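Local atomic coordinates of Alpha/beta hydrolase family protein (Bacillus anthracis, PDB entry 3OOS), a protein that belongs to the alpha/beta hydrolase fold family and is probably a hydrolase, although its substrate is not established. Residues A[105-110]-A[211-216]; A[219-224]-A[247-252]. All coordinates share one frame; numbering follows the deposited sequence.

Contact 1. Residues A[105-110]-A[211-216]; sequences ALVYAT and YDVRQK
Thr110 and Val213 have the most surface buried here, followed by Tyr211, and the contact is van der Waals packing, with no hydrogen bond across it. The methyl of Thr110, CG2, does the reaching: it lies anti to the carbonyl carbon and meets Lys216 CB at 3.8 Å and, more loosely, Val213 CB at 4.3 Å. Lys216 thus takes part through the base of its side chain, which crosses that of Thr110 at about a right angle. Val213 divides its two methyls between successive residues of the helix. CG1 lies anti to the carbonyl carbon (chi1 -63°) and faces Val107 CG2 at 4.2 Å, which leaves CG2 between the backbone N and the carbonyl carbon, 4.2 Å from Leu106 CB. That same Val107 methyl stands at the edge of the Tyr211 ring, near its plane, 4.1 Å from CE1. The phenol oxygen extends farther, bringing Tyr211 OH within 3.6 Å of Leu106 CD1; its polar need is met by a hydrogen bond with the carbonyl of Ala125. Away from the helix, Asp212 OD1 accepts from Arg214 N in an Asx turn, and Arg214 grips the carboxylate side-on through NE and NH2. The contact therefore sets one side of helix 100-112 against the approach to helix 214-217, with Met74 of helix 74-87 touching Val107 and Tyr211, and Val121 of strand 116-122 and Ile243 of helix 237-246 both touching Leu106.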
ATOM      1  N   ALA A 105      -0.847  -4.095   5.878  1.00  7.63           N
ATOM      2  CA  ALA A 105      -2.198  -4.519   6.276  1.00  7.68           C
ATOM      3  C   ALA A 105      -2.190  -5.877   6.976  1.00  7.77           C
ATOM      4  O   ALA A 105      -2.861  -6.066   7.995  1.00  7.80           O
ATOM      5  CB  ALA A 105      -3.130  -4.556   5.066  1.00  7.66           C
ATOM      6  N   LEU A 106      -1.434  -6.818   6.416  1.00  7.82           N
ATOM      7  CA  LEU A 106      -1.334  -8.155   6.989  1.00  7.93           C
ATOM      8  C   LEU A 106      -0.681  -8.118   8.365  1.00  8.15           C
ATOM      9  O   LEU A 106      -1.117  -8.820   9.275  1.00  8.48           O
ATOM     10  CB  LEU A 106      -0.585  -9.105   6.048  1.00  7.98           C
ATOM     11  CG  LEU A 106      -1.257  -9.347   4.687  1.00  8.55           C
ATOM     12  CD1 LEU A 106      -0.341 -10.156   3.772  1.00  9.38           C
ATOM     13  CD2 LEU A 106      -2.629 -10.035   4.818  1.00  9.23           C
ATOM     14  N   VAL A 107       0.348  -7.290   8.516  1.00  7.99           N
ATOM     15  CA  VAL A 107       0.997  -7.116   9.817  1.00  8.38           C
ATOM     16  C   VAL A 107       0.067  -6.414  10.819  1.00  8.33           C
ATOM     17  O   VAL A 107       0.051  -6.772  11.991  1.00  8.52           O
ATOM     18  CB  VAL A 107       2.379  -6.422   9.689  1.00  8.39           C
ATOM     19  CG1 VAL A 107       3.014  -6.194  11.062  1.00  8.92           C
ATOM     20  CG2 VAL A 107       3.306  -7.276   8.823  1.00  8.96           C
ATOM     21  N   TYR A 108      -0.728  -5.444  10.363  1.00  8.43           N
ATOM     22  CA  TYR A 108      -1.740  -4.840  11.243  1.00  8.45           C
ATOM     23  C   TYR A 108      -2.660  -5.931  11.802  1.00  8.78           C
ATOM     24  O   TYR A 108      -2.940  -5.972  13.010  1.00  8.89           O
ATOM     25  CB  TYR A 108      -2.560  -3.771  10.503  1.00  8.28           C
ATOM     26  CG  TYR A 108      -3.099  -2.637  11.371  1.00  8.28           C
ATOM     27  CD1 TYR A 108      -3.493  -2.849  12.699  1.00  8.10           C
ATOM     28  CD2 TYR A 108      -3.235  -1.352  10.848  1.00  8.37           C
ATOM     29  CE1 TYR A 108      -3.992  -1.801  13.485  1.00  8.30           C
ATOM     30  CE2 TYR A 108      -3.736  -0.304  11.616  1.00  8.12           C
ATOM     31  CZ  TYR A 108      -4.110  -0.530  12.928  1.00  8.04           C
ATOM     32  OH  TYR A 108      -4.600   0.524  13.674  1.00  8.72           O
ATOM     33  N   ALA A 109      -3.103  -6.829  10.924  1.00  8.99           N
ATOM     34  CA  ALA A 109      -3.983  -7.925  11.328  1.00  9.71           C
ATOM     35  C   ALA A 109      -3.304  -8.887  12.308  1.00 10.22           C
ATOM     36  O   ALA A 109      -3.905  -9.293  13.304  1.00 10.97           O
ATOM     37  CB  ALA A 109      -4.503  -8.664  10.105  1.00  9.78           C
ATOM     38  N   THR A 110      -2.052  -9.244  12.049  1.00 10.40           N
ATOM     39  CA  THR A 110      -1.381 -10.215  12.916  1.00 10.95           C
ATOM     40  C   THR A 110      -1.001  -9.635  14.286  1.00 11.21           C
ATOM     41  O   THR A 110      -0.982 -10.356  15.286  1.00 11.79           O
ATOM     42  CB  THR A 110      -0.158 -10.871  12.241  1.00 10.83           C
ATOM     43  OG1 THR A 110       0.811  -9.869  11.913  1.00 11.72           O
ATOM     44  CG2 THR A 110      -0.577 -11.625  10.972  1.00 11.07           C
ATOM     45  N   TYR A 211      10.585 -10.952   6.423  1.00 12.98           N
ATOM     46  CA  TYR A 211       9.141 -10.851   6.224  1.00 11.62           C
ATOM     47  C   TYR A 211       8.482 -12.193   5.902  1.00 11.22           C
ATOM     48  O   TYR A 211       8.743 -12.793   4.858  1.00 11.13           O
ATOM     49  CB  TYR A 211       8.781  -9.791   5.169  1.00 11.28           C
ATOM     50  CG  TYR A 211       7.293  -9.733   4.896  1.00 10.50           C
ATOM     51  CD1 TYR A 211       6.396  -9.386   5.907  1.00 10.12           C
ATOM     52  CD2 TYR A 211       6.781 -10.049   3.636  1.00 10.65           C
ATOM     53  CE1 TYR A 211       5.027  -9.345   5.674  1.00 10.18           C
ATOM     54  CE2 TYR A 211       5.406 -10.014   3.391  1.00 10.15           C
ATOM     55  CZ  TYR A 211       4.538  -9.659   4.417  1.00  9.97           C
ATOM     56  OH  TYR A 211       3.183  -9.620   4.195  1.00  9.62           O
ATOM     57  N   ASP A 212       7.629 -12.650   6.819  1.00 10.52           N
ATOM     58  CA  ASP A 212       6.865 -13.885   6.650  1.00 10.33           C
ATOM     59  C   ASP A 212       5.780 -13.944   7.718  1.00 10.13           C
ATOM     60  O   ASP A 212       6.078 -14.037   8.910  1.00 10.17           O
ATOM     61  CB  ASP A 212       7.782 -15.115   6.742  1.00 10.53           C
ATOM     62  CG  ASP A 212       7.074 -16.416   6.380  1.00 11.06           C
ATOM     63  OD1 ASP A 212       5.880 -16.386   6.007  1.00 10.97           O
ATOM     64  OD2 ASP A 212       7.726 -17.482   6.465  1.00 12.29           O
ATOM     65  N   VAL A 213       4.525 -13.880   7.277  1.00  9.81           N
ATOM     66  CA  VAL A 213       3.370 -13.963   8.173  1.00  9.44           C
ATOM     67  C   VAL A 213       2.430 -15.123   7.808  1.00  9.49           C
ATOM     68  O   VAL A 213       1.306 -15.188   8.296  1.00  9.22           O
ATOM     69  CB  VAL A 213       2.575 -12.624   8.226  1.00  9.53           C
ATOM     70  CG1 VAL A 213       3.442 -11.502   8.799  1.00 10.00           C
ATOM     71  CG2 VAL A 213       2.023 -12.243   6.842  1.00  9.49           C
ATOM     72  N   ARG A 214       2.901 -16.042   6.966  1.00  9.56           N
ATOM     73  CA  ARG A 214       2.045 -17.118   6.442  1.00  9.71           C
ATOM     74  C   ARG A 214       1.320 -17.920   7.520  1.00 10.25           C
ATOM     75  O   ARG A 214       0.116 -18.154   7.416  1.00 10.39           O
ATOM     76  CB  ARG A 214       2.842 -18.062   5.541  1.00  9.92           C
ATOM     77  CG  ARG A 214       3.171 -17.473   4.178  1.00 10.03           C
ATOM     78  CD  ARG A 214       4.118 -18.379   3.406  1.00 10.89           C
ATOM     79  NE  ARG A 214       5.449 -18.425   4.016  1.00 12.73           N
ATOM     80  CZ  ARG A 214       6.466 -19.149   3.555  1.00 13.86           C
ATOM     81  NH1 ARG A 214       6.319 -19.900   2.469  1.00 14.87           N
ATOM     82  NH2 ARG A 214       7.638 -19.120   4.180  1.00 15.10           N
ATOM     83  N   GLN A 215       2.053 -18.344   8.545  1.00 10.42           N
ATOM     84  CA  GLN A 215       1.457 -19.162   9.598  1.00 10.87           C
ATOM     85  C   GLN A 215       0.501 -18.345  10.459  1.00 10.67           C
ATOM     86  O   GLN A 215      -0.568 -18.824  10.842  1.00 10.98           O
ATOM     87  CB  GLN A 215       2.532 -19.840  10.454  1.00 11.51           C
ATOM     88  CG  GLN A 215       3.362 -20.888   9.709  1.00 13.70           C
ATOM     89  CD  GLN A 215       2.525 -22.041   9.155  1.00 17.29           C
ATOM     90  OE1 GLN A 215       1.583 -22.514   9.798  1.00 19.57           O
ATOM     91  NE2 GLN A 215       2.873 -22.499   7.956  1.00 19.15           N
ATOM     92  N   LYS A 216       0.876 -17.102  10.738  1.00 10.23           N
ATOM     93  CA  LYS A 216       0.036 -16.230  11.551  1.00 10.05           C
ATOM     94  C   LYS A 216      -1.280 -15.872  10.862  1.00  9.79           C
ATOM     95  O   LYS A 216      -2.272 -15.611  11.540  1.00  9.88           O
ATOM     96  CB  LYS A 216       0.798 -14.974  11.985  1.00 10.14           C
ATOM     97  CG  LYS A 216       1.767 -15.230  13.141  1.00 10.67           C
ATOM     98  CD  LYS A 216       2.370 -13.938  13.712  1.00 11.32           C
ATOM     99  CE  LYS A 216       3.337 -13.262  12.744  1.00 11.32           C
ATOM    100  NZ  LYS A 216       4.505 -14.130  12.386  1.00 11.35           N
TER

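Contact 2. Residues A[219-224]-A[247-252]; sequences FVKIPS and IPNATL
Parallel pairing of strands 224-229 and 250-255 begins here, where Ser224 and Ala250 form a beta bridge at the edge of the main sheet. One direct hydrogen bond crosses, from Thr251 N to Ser224 O at 2.9 Å, with the donor nearly in line with the carbonyl bond (C=O...N 174°). The same oxygen receives a CA-H contact from Ala250, and the two CB atoms of the bridge lie 4.0 Å apart on one face. Ser224 OG sits beside its own backbone N (chi1 -59°) and bends back to Ile222 O at 3.0 Å, above the carbonyl plane; OG itself lies 3.5 Å from Ile247 CG2. That methyl also meets Val220 CG1, at 4.1 Å. Pro248 brings CD to within 3.2 Å of Val220 O. Before the strands come together, water bridges the gap: one molecule accepts from Asn249 N and lies within donating distance of Val220 O, 2.7 Å, and of Ile222 O, while another accepts from Ser224 N and donates to Asn249 O, 2.6 Å. With helix 237-246 linking the two strands in sequence, the contact pairs their starts in a beta-alpha-beta crossover, right-handed as is usual in alpha/beta hydrolases.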
ATOM      1  N   PHE A 219      -4.634 -17.451  11.785  1.00 10.89           N
ATOM      2  CA  PHE A 219      -5.268 -17.035  13.035  1.00 11.22           C
ATOM      3  C   PHE A 219      -5.866 -15.627  12.960  1.00 11.29           C
ATOM      4  O   PHE A 219      -6.333 -15.087  13.966  1.00 11.67           O
ATOM      5  CB  PHE A 219      -4.286 -17.187  14.203  1.00 11.22           C
ATOM      6  CG  PHE A 219      -3.769 -18.590  14.362  1.00 11.62           C
ATOM      7  CD1 PHE A 219      -4.533 -19.554  15.011  1.00 12.14           C
ATOM      8  CD2 PHE A 219      -2.539 -18.961  13.821  1.00 12.04           C
ATOM      9  CE1 PHE A 219      -4.072 -20.862  15.140  1.00 12.44           C
ATOM     10  CE2 PHE A 219      -2.069 -20.268  13.951  1.00 12.27           C
ATOM     11  CZ  PHE A 219      -2.836 -21.218  14.610  1.00 12.17           C
ATOM     12  N   VAL A 220      -5.854 -15.055  11.757  1.00 11.29           N
ATOM     13  CA  VAL A 220      -6.515 -13.781  11.474  1.00 11.60           C
ATOM     14  C   VAL A 220      -7.996 -14.062  11.198  1.00 11.78           C
ATOM     15  O   VAL A 220      -8.337 -14.771  10.245  1.00 12.22           O
ATOM     16  CB  VAL A 220      -5.842 -13.048  10.282  1.00 11.35           C
ATOM     17  CG1 VAL A 220      -6.671 -11.840   9.825  1.00 11.42           C
ATOM     18  CG2 VAL A 220      -4.421 -12.616  10.660  1.00 12.13           C
ATOM     19  N   LYS A 221      -8.869 -13.507  12.039  1.00 11.83           N
ATOM     20  CA  LYS A 221     -10.287 -13.879  12.044  1.00 12.14           C
ATOM     21  C   LYS A 221     -11.217 -12.791  11.501  1.00 11.76           C
ATOM     22  O   LYS A 221     -12.420 -13.018  11.336  1.00 12.60           O
ATOM     23  CB  LYS A 221     -10.727 -14.297  13.460  1.00 12.77           C
ATOM     24  CG  LYS A 221      -9.849 -15.366  14.143  1.00 14.11           C
ATOM     25  CD  LYS A 221      -9.556 -16.594  13.263  1.00 16.40           C
ATOM     26  CE  LYS A 221     -10.798 -17.426  12.945  1.00 17.80           C
ATOM     27  NZ  LYS A 221     -11.426 -18.044  14.149  1.00 19.41           N
ATOM     28  N   ILE A 222     -10.649 -11.627  11.201  1.00 11.23           N
ATOM     29  CA  ILE A 222     -11.416 -10.479  10.716  0.50 10.73           C
ATOM     30  C   ILE A 222     -11.739 -10.594   9.223  1.00 10.85           C
ATOM     31  O   ILE A 222     -11.031 -11.293   8.489  1.00 10.80           O
ATOM     32  CB  ILE A 222     -10.676  -9.138  10.985  0.50 10.42           C
ATOM     33  CG1 ILE A 222      -9.377  -9.056  10.177  0.50  9.47           C
ATOM     34  CG2 ILE A 222     -10.406  -8.959  12.478  0.50 10.36           C
ATOM     35  CD1 ILE A 222      -8.604  -7.771  10.389  0.50  7.88           C
ATOM     36  N   PRO A 223     -12.819  -9.912   8.764  1.00 10.76           N
ATOM     37  CA  PRO A 223     -13.089  -9.893   7.326  1.00 10.85           C
ATOM     38  C   PRO A 223     -11.881  -9.364   6.564  1.00 10.70           C
ATOM     39  O   PRO A 223     -11.312  -8.334   6.932  1.00 10.66           O
ATOM     40  CB  PRO A 223     -14.266  -8.922   7.205  1.00 10.93           C
ATOM     41  CG  PRO A 223     -14.975  -9.048   8.500  1.00 11.14           C
ATOM     42  CD  PRO A 223     -13.888  -9.227   9.520  1.00 10.89           C
ATOM     43  N   SER A 224     -11.481 -10.092   5.530  1.00 10.44           N
ATOM     44  CA  SER A 224     -10.284  -9.762   4.775  1.00 10.34           C
ATOM     45  C   SER A 224     -10.595  -9.781   3.291  1.00 10.37           C
ATOM     46  O   SER A 224     -10.954 -10.819   2.735  1.00 11.30           O
ATOM     47  CB  SER A 224      -9.166 -10.749   5.113  1.00 10.09           C
ATOM     48  OG  SER A 224      -8.885 -10.695   6.501  1.00 10.14           O
ATOM     49  N   ILE A 247      -6.055 -16.976   5.189  1.00 11.51           N
ATOM     50  CA  ILE A 247      -6.954 -16.268   6.099  1.00 11.91           C
ATOM     51  C   ILE A 247      -8.341 -16.924   6.057  1.00 12.60           C
ATOM     52  O   ILE A 247      -8.955 -16.991   4.994  1.00 12.72           O
ATOM     53  CB  ILE A 247      -7.049 -14.767   5.743  1.00 11.42           C
ATOM     54  CG1 ILE A 247      -5.673 -14.100   5.868  1.00 11.10           C
ATOM     55  CG2 ILE A 247      -8.070 -14.065   6.639  1.00 11.58           C
ATOM     56  CD1 ILE A 247      -5.625 -12.672   5.343  1.00 10.91           C
ATOM     57  N   PRO A 248      -8.831 -17.416   7.214  1.00 13.49           N
ATOM     58  CA  PRO A 248     -10.092 -18.169   7.253  1.00 14.27           C
ATOM     59  C   PRO A 248     -11.306 -17.446   6.659  1.00 14.91           C
ATOM     60  O   PRO A 248     -12.106 -18.080   5.969  1.00 15.52           O
ATOM     61  CB  PRO A 248     -10.306 -18.426   8.749  1.00 14.36           C
ATOM     62  CG  PRO A 248      -8.953 -18.394   9.337  1.00 14.51           C
ATOM     63  CD  PRO A 248      -8.150 -17.416   8.523  1.00 13.39           C
ATOM     64  N   ASN A 249     -11.441 -16.145   6.915  1.00 15.14           N
ATOM     65  CA  ASN A 249     -12.626 -15.401   6.474  1.00 15.74           C
ATOM     66  C   ASN A 249     -12.349 -14.421   5.330  1.00 15.81           C
ATOM     67  O   ASN A 249     -12.939 -13.336   5.269  1.00 16.92           O
ATOM     68  CB  ASN A 249     -13.282 -14.680   7.660  1.00 15.94           C
ATOM     69  CG  ASN A 249     -13.643 -15.624   8.799  1.00 16.60           C
ATOM     70  OD1 ASN A 249     -13.178 -15.459   9.929  1.00 18.20           O
ATOM     71  ND2 ASN A 249     -14.469 -16.618   8.505  1.00 16.85           N
ATOM     72  N   ALA A 250     -11.457 -14.808   4.419  1.00 15.11           N
ATOM     73  CA  ALA A 250     -11.066 -13.935   3.308  1.00 14.33           C
ATOM     74  C   ALA A 250     -11.863 -14.176   2.035  1.00 14.01           C
ATOM     75  O   ALA A 250     -12.314 -15.291   1.777  1.00 14.35           O
ATOM     76  CB  ALA A 250      -9.574 -14.074   3.018  1.00 14.03           C
ATOM     77  N   THR A 251     -12.026 -13.115   1.246  1.00 13.41           N
ATOM     78  CA  THR A 251     -12.493 -13.233  -0.131  1.00 13.18           C
ATOM     79  C   THR A 251     -11.380 -12.783  -1.075  1.00 12.76           C
ATOM     80  O   THR A 251     -10.473 -12.048  -0.675  1.00 12.48           O
ATOM     81  CB  THR A 251     -13.765 -12.398  -0.411  1.00 13.16           C
ATOM     82  OG1 THR A 251     -13.470 -11.001  -0.280  1.00 13.28           O
ATOM     83  CG2 THR A 251     -14.910 -12.786   0.532  1.00 13.83           C
ATOM     84  N   LEU A 252     -11.458 -13.230  -2.325  1.00 12.39           N
ATOM     85  CA  LEU A 252     -10.474 -12.878  -3.341  1.00 12.10           C
ATOM     86  C   LEU A 252     -11.164 -12.319  -4.576  1.00 12.14           C
ATOM     87  O   LEU A 252     -12.094 -12.932  -5.107  1.00 12.38           O
ATOM     88  CB  LEU A 252      -9.626 -14.098  -3.714  1.00 12.03           C
ATOM     89  CG  LEU A 252      -8.566 -13.924  -4.810  1.00 12.00           C
ATOM     90  CD1 LEU A 252      -7.479 -12.911  -4.423  1.00 12.14           C
ATOM     91  CD2 LEU A 252      -7.954 -15.271  -5.158  1.00 12.49           C
TER
HETATM   92  O   HOH W   1     -10.457 -14.078   8.784  1.00 15.57           O
HETATM   93  O   HOH W   2     -14.065 -11.339   4.047  1.00 37.23           O

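In the fold
Followed from the N terminus, the chain builds the first strands of the sheet and helix 74-87 before helix 100-112, whose start overlaps a GxSxG pattern consistent with a nucleophile elbow, supplies the first half of contact 1. Strand 116-122 and further helices follow before 211-216 returns to close it, a loop of 100 residues. Contact 2 opens afterwards, at 219-224, and closes a shorter loop of 22 residues through strand 224-229 and helix 237-246; the two stand in series, neither nested nor crossed. Their centres are 12 Å apart, yet they touch: Val220 packs on Ala109 and Thr110, and Leu106 on Ile247. Helix 100-112 thereby touches 211-216 and the turns that lead into strands 224-229 and 250-255.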